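Local coordinates for protein methionyl-tRNA formyltransferase (Clostridium thermocellum, PDB 1ZGH) that probably transfers a formyl group from 10-formyltetrahydrofolate to the methionine carried by initiator tRNA, at residues Phe192-Pro204 with Tyr214-Ile228. Residues are numbered along the deposited sequence; the frame is centred on the assembly and turned at random.
Sequences FQRRKPEQSEISP and YIRMLDGEGYPRAFI
With CG set between its backbone N and carbonyl carbon (chi1 77°), Phe227 swings its ring back across the 3-10 turn of Pro197-Ser200, although its CB starts off away from that segment. Glu201 lays CB over one face of this ring, a CH-pi contact 4.0 Å from CB to the Phe227 ring centroid; Ser200 CB and Pro197 O meet the ring's edge. Glu201 and Phe227 are joined by a single backbone beta bridge: Phe227 N gives to Ser200 O at 3.0 Å, and Ile202 N to Phe227 O at 2.8 Å, the latter nearly straight at 169°. Ser200 OG donates to Pro224 O (2.9 Å) from above the carbonyl plane, tying the end of the turn to the chain just ahead of strand 227-230. Ile202 pushes CD1 against Ala226 CB at 3.8 Å, while its CB meets Ile228 CG2. CE of the selenomethionine Met217 packs over one guanidinium face of Arg195 near its rim, 3.4 Å from NH2, and over the centre of the Tyr214 ring; those two planes stand nearly perpendicular. Arg195 also forms a salt bridge with Glu122. Within the C-terminal domain family region, the loop after strand 191-192 is thus stitched to the edge of the three-stranded antiparallel sheet at strand 227-230, beside the end of helix 208-217, with helix 116-122 touching Arg195 and Met217.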
ATOM      1  N   PHE A 192      -9.703  -2.379  10.130  1.00 32.91           N
ATOM      2  CA  PHE A 192      -8.477  -1.764  10.583  1.00 32.94           C
ATOM      3  C   PHE A 192      -8.686  -0.264  10.620  1.00 33.62           C
ATOM      4  O   PHE A 192      -9.425   0.272   9.795  1.00 33.35           O
ATOM      5  CB  PHE A 192      -7.384  -2.020   9.548  1.00 31.26           C
ATOM      6  CG  PHE A 192      -6.851  -3.414   9.521  1.00 29.82           C
ATOM      7  CD1 PHE A 192      -7.121  -4.329  10.522  1.00 29.16           C
ATOM      8  CD2 PHE A 192      -5.977  -3.777   8.496  1.00 29.72           C
ATOM      9  CE1 PHE A 192      -6.549  -5.620  10.492  1.00 30.68           C
ATOM     10  CE2 PHE A 192      -5.387  -5.048   8.463  1.00 30.43           C
ATOM     11  CZ  PHE A 192      -5.661  -5.965   9.479  1.00 27.67           C
ATOM     12  N   GLN A 193      -7.965   0.404  11.514  1.00 33.90           N
ATOM     13  CA  GLN A 193      -7.946   1.859  11.595  1.00 34.52           C
ATOM     14  C   GLN A 193      -6.625   2.430  11.113  1.00 33.81           C
ATOM     15  O   GLN A 193      -5.566   1.803  11.255  1.00 31.19           O
ATOM     16  CB  GLN A 193      -8.162   2.287  13.032  1.00 34.76           C
ATOM     17  CG  GLN A 193      -9.391   1.689  13.627  1.00 37.53           C
ATOM     18  CD  GLN A 193      -9.814   2.360  14.915  1.00 38.92           C
ATOM     19  OE1 GLN A 193      -9.519   1.862  16.011  1.00 44.62           O
ATOM     20  NE2 GLN A 193     -10.529   3.490  14.796  1.00 43.04           N
ATOM     21  N   ARG A 194      -6.702   3.634  10.554  1.00 33.57           N
ATOM     22  CA  ARG A 194      -5.544   4.336  10.083  1.00 34.34           C
ATOM     23  C   ARG A 194      -4.701   4.702  11.291  1.00 34.72           C
ATOM     24  O   ARG A 194      -5.211   5.144  12.296  1.00 33.39           O
ATOM     25  CB  ARG A 194      -5.917   5.576   9.267  1.00 34.06           C
ATOM     26  CG  ARG A 194      -4.697   6.121   8.506  1.00 36.30           C
ATOM     27  N   ARG A 195      -3.402   4.445  11.223  1.00 35.62           N
ATOM     28  CA  ARG A 195      -2.549   4.712  12.375  1.00 37.14           C
ATOM     29  C   ARG A 195      -2.085   6.175  12.307  1.00 36.20           C
ATOM     30  O   ARG A 195      -1.879   6.697  11.226  1.00 35.89           O
ATOM     31  CB  ARG A 195      -1.389   3.684  12.431  1.00 37.98           C
ATOM     32  CG  ARG A 195      -1.883   2.333  13.062  1.00 40.32           C
ATOM     33  CD  ARG A 195      -0.861   1.171  13.127  1.00 42.12           C
ATOM     34  NE  ARG A 195       0.201   1.393  14.148  1.00 46.39           N
ATOM     35  CZ  ARG A 195       1.276   2.133  13.920  1.00 42.95           C
ATOM     36  NH1 ARG A 195       1.456   2.668  12.750  1.00 46.25           N
ATOM     37  NH2 ARG A 195       2.170   2.353  14.860  1.00 42.65           N
ATOM     38  N   LYS A 196      -1.980   6.840  13.455  1.00 36.27           N
ATOM     39  CA  LYS A 196      -1.454   8.211  13.541  1.00 36.06           C
ATOM     40  C   LYS A 196       0.084   8.207  13.807  1.00 35.62           C
ATOM     41  O   LYS A 196       0.625   7.208  14.239  1.00 34.67           O
ATOM     42  CB  LYS A 196      -2.186   8.974  14.648  1.00 36.12           C
ATOM     43  CG  LYS A 196      -3.698   9.097  14.425  1.00 37.33           C
ATOM     44  N   PRO A 197       0.792   9.309  13.480  1.00 35.92           N
ATOM     45  CA  PRO A 197       2.235   9.427  13.794  1.00 35.52           C
ATOM     46  C   PRO A 197       2.607   9.173  15.256  1.00 34.94           C
ATOM     47  O   PRO A 197       3.646   8.593  15.537  1.00 33.37           O
ATOM     48  CB  PRO A 197       2.564  10.876  13.429  1.00 36.33           C
ATOM     49  CG  PRO A 197       1.550  11.248  12.364  1.00 37.28           C
ATOM     50  CD  PRO A 197       0.287  10.466  12.702  1.00 36.31           C
ATOM     51  N   GLU A 198       1.749   9.587  16.188  1.00 33.75           N
ATOM     52  CA  GLU A 198       1.990   9.331  17.609  1.00 33.92           C
ATOM     53  C   GLU A 198       2.056   7.831  17.954  1.00 32.74           C
ATOM     54  O   GLU A 198       2.687   7.449  18.940  1.00 33.12           O
ATOM     55  CB  GLU A 198       0.906   9.993  18.454  1.00 34.73           C
ATOM     56  CG  GLU A 198       0.829  11.520  18.324  1.00 40.04           C
ATOM     57  CD  GLU A 198       0.298  12.063  16.956  1.00 43.61           C
ATOM     58  OE1 GLU A 198      -0.354  11.346  16.157  1.00 41.39           O
ATOM     59  OE2 GLU A 198       0.544  13.261  16.695  1.00 50.67           O
ATOM     60  N   GLN A 199       1.422   6.985  17.151  1.00 31.79           N
ATOM     61  CA  GLN A 199       1.398   5.530  17.419  1.00 31.95           C
ATOM     62  C   GLN A 199       2.709   4.830  16.968  1.00 30.22           C
ATOM     63  O   GLN A 199       2.861   3.594  17.126  1.00 28.56           O
ATOM     64  CB  GLN A 199       0.204   4.872  16.722  1.00 32.31           C
ATOM     65  CG  GLN A 199      -1.140   5.279  17.322  1.00 33.28           C
ATOM     66  CD  GLN A 199      -2.294   4.737  16.487  1.00 34.51           C
ATOM     67  OE1 GLN A 199      -2.709   5.345  15.502  1.00 36.56           O
ATOM     68  NE2 GLN A 199      -2.805   3.581  16.880  1.00 38.42           N
ATOM     69  N   SER A 200       3.639   5.625  16.452  1.00 27.41           N
ATOM     70  CA  SER A 200       5.026   5.172  16.243  1.00 27.97           C
ATOM     71  C   SER A 200       5.886   5.003  17.508  1.00 26.68           C
ATOM     72  O   SER A 200       6.989   4.445  17.453  1.00 25.72           O
ATOM     73  CB  SER A 200       5.715   6.152  15.305  1.00 28.48           C
ATOM     74  OG  SER A 200       5.134   6.069  14.029  1.00 27.72           O
ATOM     75  N   GLU A 201       5.382   5.466  18.651  1.00 26.62           N
ATOM     76  CA  GLU A 201       6.104   5.421  19.902  1.00 27.45           C
ATOM     77  C   GLU A 201       6.191   3.980  20.420  1.00 28.56           C
ATOM     78  O   GLU A 201       5.180   3.302  20.515  1.00 27.35           O
ATOM     79  CB  GLU A 201       5.440   6.330  20.965  1.00 26.98           C
ATOM     80  CG  GLU A 201       6.350   6.553  22.174  1.00 27.44           C
ATOM     81  CD  GLU A 201       5.760   7.454  23.251  1.00 29.30           C
ATOM     82  OE1 GLU A 201       4.647   7.971  23.072  1.00 31.66           O
ATOM     83  OE2 GLU A 201       6.431   7.647  24.282  1.00 30.79           O
ATOM     84  N   ILE A 202       7.404   3.527  20.711  1.00 28.85           N
ATOM     85  CA  ILE A 202       7.664   2.192  21.238  1.00 30.35           C
ATOM     86  C   ILE A 202       7.502   2.267  22.774  1.00 31.78           C
ATOM     87  O   ILE A 202       8.087   3.160  23.413  1.00 32.91           O
ATOM     88  CB  ILE A 202       9.092   1.765  20.941  1.00 30.22           C
ATOM     89  CG1 ILE A 202       9.333   1.596  19.429  1.00 32.27           C
ATOM     90  CG2 ILE A 202       9.494   0.506  21.715  1.00 33.49           C
ATOM     91  CD1 ILE A 202      10.825   1.668  19.062  1.00 31.39           C
ATOM     92  N   SER A 203       6.759   1.326  23.355  1.00 30.99           N
ATOM     93  CA  SER A 203       6.623   1.245  24.810  1.00 31.67           C
ATOM     94  C   SER A 203       7.760   0.472  25.432  1.00 31.42           C
ATOM     95  O   SER A 203       8.229  -0.505  24.844  1.00 29.94           O
ATOM     96  CB  SER A 203       5.297   0.570  25.161  1.00 32.22           C
ATOM     97  OG  SER A 203       5.289   0.085  26.487  1.00 34.75           O
ATOM     98  N   PRO A 204       8.175   0.845  26.673  1.00 32.33           N
ATOM     99  CA  PRO A 204       9.182   0.034  27.335  1.00 32.48           C
ATOM    100  C   PRO A 204       8.708  -1.381  27.690  1.00 33.06           C
ATOM    101  O   PRO A 204       9.536  -2.221  28.015  1.00 34.89           O
ATOM    102  CB  PRO A 204       9.512   0.845  28.606  1.00 32.29           C
ATOM    103  CG  PRO A 204       8.356   1.627  28.864  1.00 32.86           C
ATOM    104  CD  PRO A 204       7.754   1.970  27.529  1.00 32.07           C
ATOM    105  N   TYR A 214       8.116  -3.097  15.286  1.00 27.09           N
ATOM    106  CA  TYR A 214       7.824  -1.632  15.222  1.00 27.95           C
ATOM    107  C   TYR A 214       8.825  -0.840  14.364  1.00 27.86           C
ATOM    108  O   TYR A 214       8.447  -0.057  13.512  1.00 27.37           O
ATOM    109  CB  TYR A 214       7.709  -1.007  16.626  1.00 28.67           C
ATOM    110  CG  TYR A 214       6.277  -0.880  17.084  1.00 28.97           C
ATOM    111  CD1 TYR A 214       5.488  -2.014  17.278  1.00 28.25           C
ATOM    112  CD2 TYR A 214       5.712   0.378  17.333  1.00 30.32           C
ATOM    113  CE1 TYR A 214       4.152  -1.896  17.677  1.00 31.26           C
ATOM    114  CE2 TYR A 214       4.374   0.509  17.744  1.00 29.94           C
ATOM    115  CZ  TYR A 214       3.612  -0.630  17.904  1.00 30.45           C
ATOM    116  OH  TYR A 214       2.324  -0.533  18.347  1.00 32.22           O
ATOM    117  N   ILE A 215      10.122  -1.056  14.592  1.00 28.01           N
ATOM    118  CA  ILE A 215      11.134  -0.384  13.811  1.00 27.77           C
ATOM    119  C   ILE A 215      11.036  -0.731  12.314  1.00 28.52           C
ATOM    120  O   ILE A 215      10.967   0.182  11.466  1.00 28.72           O
ATOM    121  CB  ILE A 215      12.565  -0.670  14.312  1.00 27.52           C
ATOM    122  CG1 ILE A 215      12.718  -0.211  15.773  1.00 27.07           C
ATOM    123  CG2 ILE A 215      13.584   0.032  13.364  1.00 28.25           C
ATOM    124  CD1 ILE A 215      14.025  -0.658  16.388  1.00 27.56           C
ATOM    125  N   ARG A 216      10.989  -2.022  11.985  1.00 27.28           N
ATOM    126  CA  ARG A 216      10.946  -2.411  10.574  1.00 27.44           C
ATOM    127  C   ARG A 216       9.652  -1.978   9.843  1.00 26.14           C
ATOM    128  O   ARG A 216       9.726  -1.604   8.684  1.00 25.23           O
ATOM    129  CB  ARG A 216      11.152  -3.901  10.381  1.00 26.57           C
ATOM    130  CG  ARG A 216       9.931  -4.791  10.658  1.00 27.92           C
ATOM    131  CD  ARG A 216      10.401  -6.217  10.741  1.00 28.08           C
ATOM    132  NE  ARG A 216       9.364  -7.149  11.174  1.00 27.57           N
ATOM    133  CZ  ARG A 216       8.478  -7.734  10.378  1.00 24.95           C
ATOM    134  NH1 ARG A 216       8.464  -7.530   9.057  1.00 23.40           N
ATOM    135  NH2 ARG A 216       7.630  -8.577  10.901  1.00 25.18           N
HETATM  136  N   MSE A 217       8.515  -2.031  10.537  1.00 26.01           N
HETATM  137  CA  MSE A 217       7.201  -1.787   9.926  1.00 28.05           C
HETATM  138  C   MSE A 217       7.005  -0.299   9.631  1.00 27.76           C
HETATM  139  O   MSE A 217       6.170   0.041   8.812  1.00 25.62           O
HETATM  140  CB  MSE A 217       6.045  -2.314  10.766  1.00 27.89           C
HETATM  141  CG  MSE A 217       5.575  -1.387  11.901  1.00 28.50           C
HETATM  142 SE   MSE A 217       4.277  -2.249  13.068  1.00 37.50          SE
HETATM  143  CE  MSE A 217       3.638  -0.578  14.065  1.00 31.59           C
ATOM    144  N   LEU A 218       7.791   0.558  10.295  1.00 27.94           N
ATOM    145  CA  LEU A 218       7.815   2.000  10.048  1.00 28.40           C
ATOM    146  C   LEU A 218       9.018   2.555   9.263  1.00 29.25           C
ATOM    147  O   LEU A 218       9.136   3.785   9.090  1.00 30.59           O
ATOM    148  CB  LEU A 218       7.653   2.724  11.389  1.00 29.43           C
ATOM    149  CG  LEU A 218       6.335   2.393  12.087  1.00 27.33           C
ATOM    150  CD1 LEU A 218       6.388   2.699  13.581  1.00 28.86           C
ATOM    151  CD2 LEU A 218       5.174   3.070  11.437  1.00 29.89           C
ATOM    152  N   ASP A 219       9.884   1.651   8.778  1.00 28.59           N
ATOM    153  CA  ASP A 219      11.100   1.949   8.063  1.00 28.19           C
ATOM    154  C   ASP A 219      10.827   1.914   6.561  1.00 28.13           C
ATOM    155  O   ASP A 219      11.038   0.910   5.875  1.00 28.87           O
ATOM    156  CB  ASP A 219      12.183   0.983   8.521  1.00 28.36           C
ATOM    157  CG  ASP A 219      13.569   1.322   8.014  1.00 30.88           C
ATOM    158  OD1 ASP A 219      13.771   2.318   7.246  1.00 28.63           O
ATOM    159  OD2 ASP A 219      14.494   0.542   8.350  1.00 27.09           O
ATOM    160  N   GLY A 220      10.357   3.049   6.047  1.00 28.63           N
ATOM    161  CA  GLY A 220      10.088   3.177   4.616  1.00 29.61           C
ATOM    162  C   GLY A 220       9.759   4.600   4.214  1.00 29.85           C
ATOM    163  O   GLY A 220       9.371   5.408   5.054  1.00 29.97           O
ATOM    164  N   GLU A 221       9.870   4.861   2.914  1.00 30.33           N
ATOM    165  CA  GLU A 221       9.760   6.193   2.355  1.00 31.38           C
ATOM    166  C   GLU A 221       8.465   6.819   2.799  1.00 31.57           C
ATOM    167  O   GLU A 221       7.368   6.273   2.543  1.00 31.10           O
ATOM    168  CB  GLU A 221       9.854   6.095   0.823  1.00 31.45           C
ATOM    169  CG  GLU A 221       9.861   7.375   0.056  1.00 33.15           C
ATOM    170  CD  GLU A 221       9.958   7.068  -1.412  1.00 32.74           C
ATOM    171  OE1 GLU A 221      11.056   6.565  -1.849  1.00 33.39           O
ATOM    172  OE2 GLU A 221       8.916   7.254  -2.082  1.00 32.20           O
ATOM    173  N   GLY A 222       8.598   7.951   3.491  1.00 31.75           N
ATOM    174  CA  GLY A 222       7.447   8.785   3.854  1.00 33.29           C
ATOM    175  C   GLY A 222       6.774   8.385   5.164  1.00 33.94           C
ATOM    176  O   GLY A 222       5.795   9.006   5.528  1.00 34.22           O
ATOM    177  N   TYR A 223       7.274   7.351   5.857  1.00 33.13           N
ATOM    178  CA  TYR A 223       6.625   6.851   7.072  1.00 33.56           C
ATOM    179  C   TYR A 223       7.287   7.417   8.314  1.00 33.14           C
ATOM    180  O   TYR A 223       8.492   7.653   8.289  1.00 34.04           O
ATOM    181  CB  TYR A 223       6.593   5.303   7.082  1.00 34.90           C
ATOM    182  CG  TYR A 223       5.661   4.792   6.027  1.00 37.26           C
ATOM    183  CD1 TYR A 223       4.288   4.671   6.279  1.00 37.94           C
ATOM    184  CD2 TYR A 223       6.122   4.491   4.729  1.00 40.03           C
ATOM    185  CE1 TYR A 223       3.409   4.216   5.285  1.00 39.62           C
ATOM    186  CE2 TYR A 223       5.252   4.064   3.730  1.00 38.35           C
ATOM    187  CZ  TYR A 223       3.890   3.922   4.015  1.00 40.55           C
ATOM    188  OH  TYR A 223       2.996   3.501   3.018  1.00 39.86           O
ATOM    189  N   PRO A 224       6.503   7.657   9.403  1.00 32.50           N
ATOM    190  CA  PRO A 224       7.048   8.189  10.671  1.00 31.52           C
ATOM    191  C   PRO A 224       7.745   7.085  11.440  1.00 30.09           C
ATOM    192  O   PRO A 224       7.085   6.161  11.947  1.00 29.68           O
ATOM    193  CB  PRO A 224       5.803   8.646  11.453  1.00 30.31           C
ATOM    194  CG  PRO A 224       4.682   7.785  10.937  1.00 32.43           C
ATOM    195  CD  PRO A 224       5.041   7.437   9.488  1.00 32.59           C
ATOM    196  N   ARG A 225       9.067   7.176  11.537  1.00 28.89           N
ATOM    197  CA  ARG A 225       9.848   6.110  12.168  1.00 28.37           C
ATOM    198  C   ARG A 225       9.429   5.795  13.599  1.00 26.49           C
ATOM    199  O   ARG A 225       9.023   6.672  14.350  1.00 25.21           O
ATOM    200  CB  ARG A 225      11.335   6.473  12.179  1.00 28.88           C
ATOM    201  CG  ARG A 225      11.984   6.558  10.802  1.00 33.14           C
ATOM    202  CD  ARG A 225      12.202   5.252  10.137  1.00 41.05           C
ATOM    203  NE  ARG A 225      12.844   5.459   8.823  1.00 46.05           N
ATOM    204  CZ  ARG A 225      12.176   5.814   7.726  1.00 47.26           C
ATOM    205  NH1 ARG A 225      10.854   6.000   7.789  1.00 43.05           N
ATOM    206  NH2 ARG A 225      12.826   5.985   6.577  1.00 47.07           N
ATOM    207  N   ALA A 226       9.679   4.555  13.999  1.00 26.92           N
ATOM    208  CA  ALA A 226       9.483   4.123  15.357  1.00 27.25           C
ATOM    209  C   ALA A 226      10.381   4.973  16.268  1.00 27.42           C
ATOM    210  O   ALA A 226      11.530   5.237  15.949  1.00 27.30           O
ATOM    211  CB  ALA A 226       9.812   2.644  15.527  1.00 27.18           C
ATOM    212  N   PHE A 227       9.851   5.362  17.400  1.00 26.50           N
ATOM    213  CA  PHE A 227      10.588   6.256  18.294  1.00 26.53           C
ATOM    214  C   PHE A 227      10.336   6.027  19.784  1.00 27.10           C
ATOM    215  O   PHE A 227       9.328   5.419  20.178  1.00 24.91           O
ATOM    216  CB  PHE A 227      10.316   7.717  17.899  1.00 27.21           C
ATOM    217  CG  PHE A 227       9.005   8.241  18.326  1.00 27.13           C
ATOM    218  CD1 PHE A 227       8.890   8.899  19.547  1.00 28.81           C
ATOM    219  CD2 PHE A 227       7.878   8.100  17.522  1.00 27.71           C
ATOM    220  CE1 PHE A 227       7.688   9.403  19.984  1.00 27.97           C
ATOM    221  CE2 PHE A 227       6.641   8.626  17.944  1.00 28.75           C
ATOM    222  CZ  PHE A 227       6.553   9.290  19.182  1.00 28.84           C
ATOM    223  N   ILE A 228      11.285   6.493  20.596  1.00 27.18           N
ATOM    224  CA  ILE A 228      11.055   6.768  22.002  1.00 29.11           C
ATOM    225  C   ILE A 228      11.351   8.250  22.337  1.00 28.96           C
ATOM    226  O   ILE A 228      12.034   8.963  21.565  1.00 27.12           O
ATOM    227  CB  ILE A 228      11.867   5.820  22.873  1.00 29.14           C
ATOM    228  CG1 ILE A 228      13.339   6.155  22.862  1.00 28.76           C
ATOM    229  CG2 ILE A 228      11.678   4.347  22.425  1.00 28.81           C
ATOM    230  CD1 ILE A 228      14.094   5.409  23.920  1.00 31.70           C
TER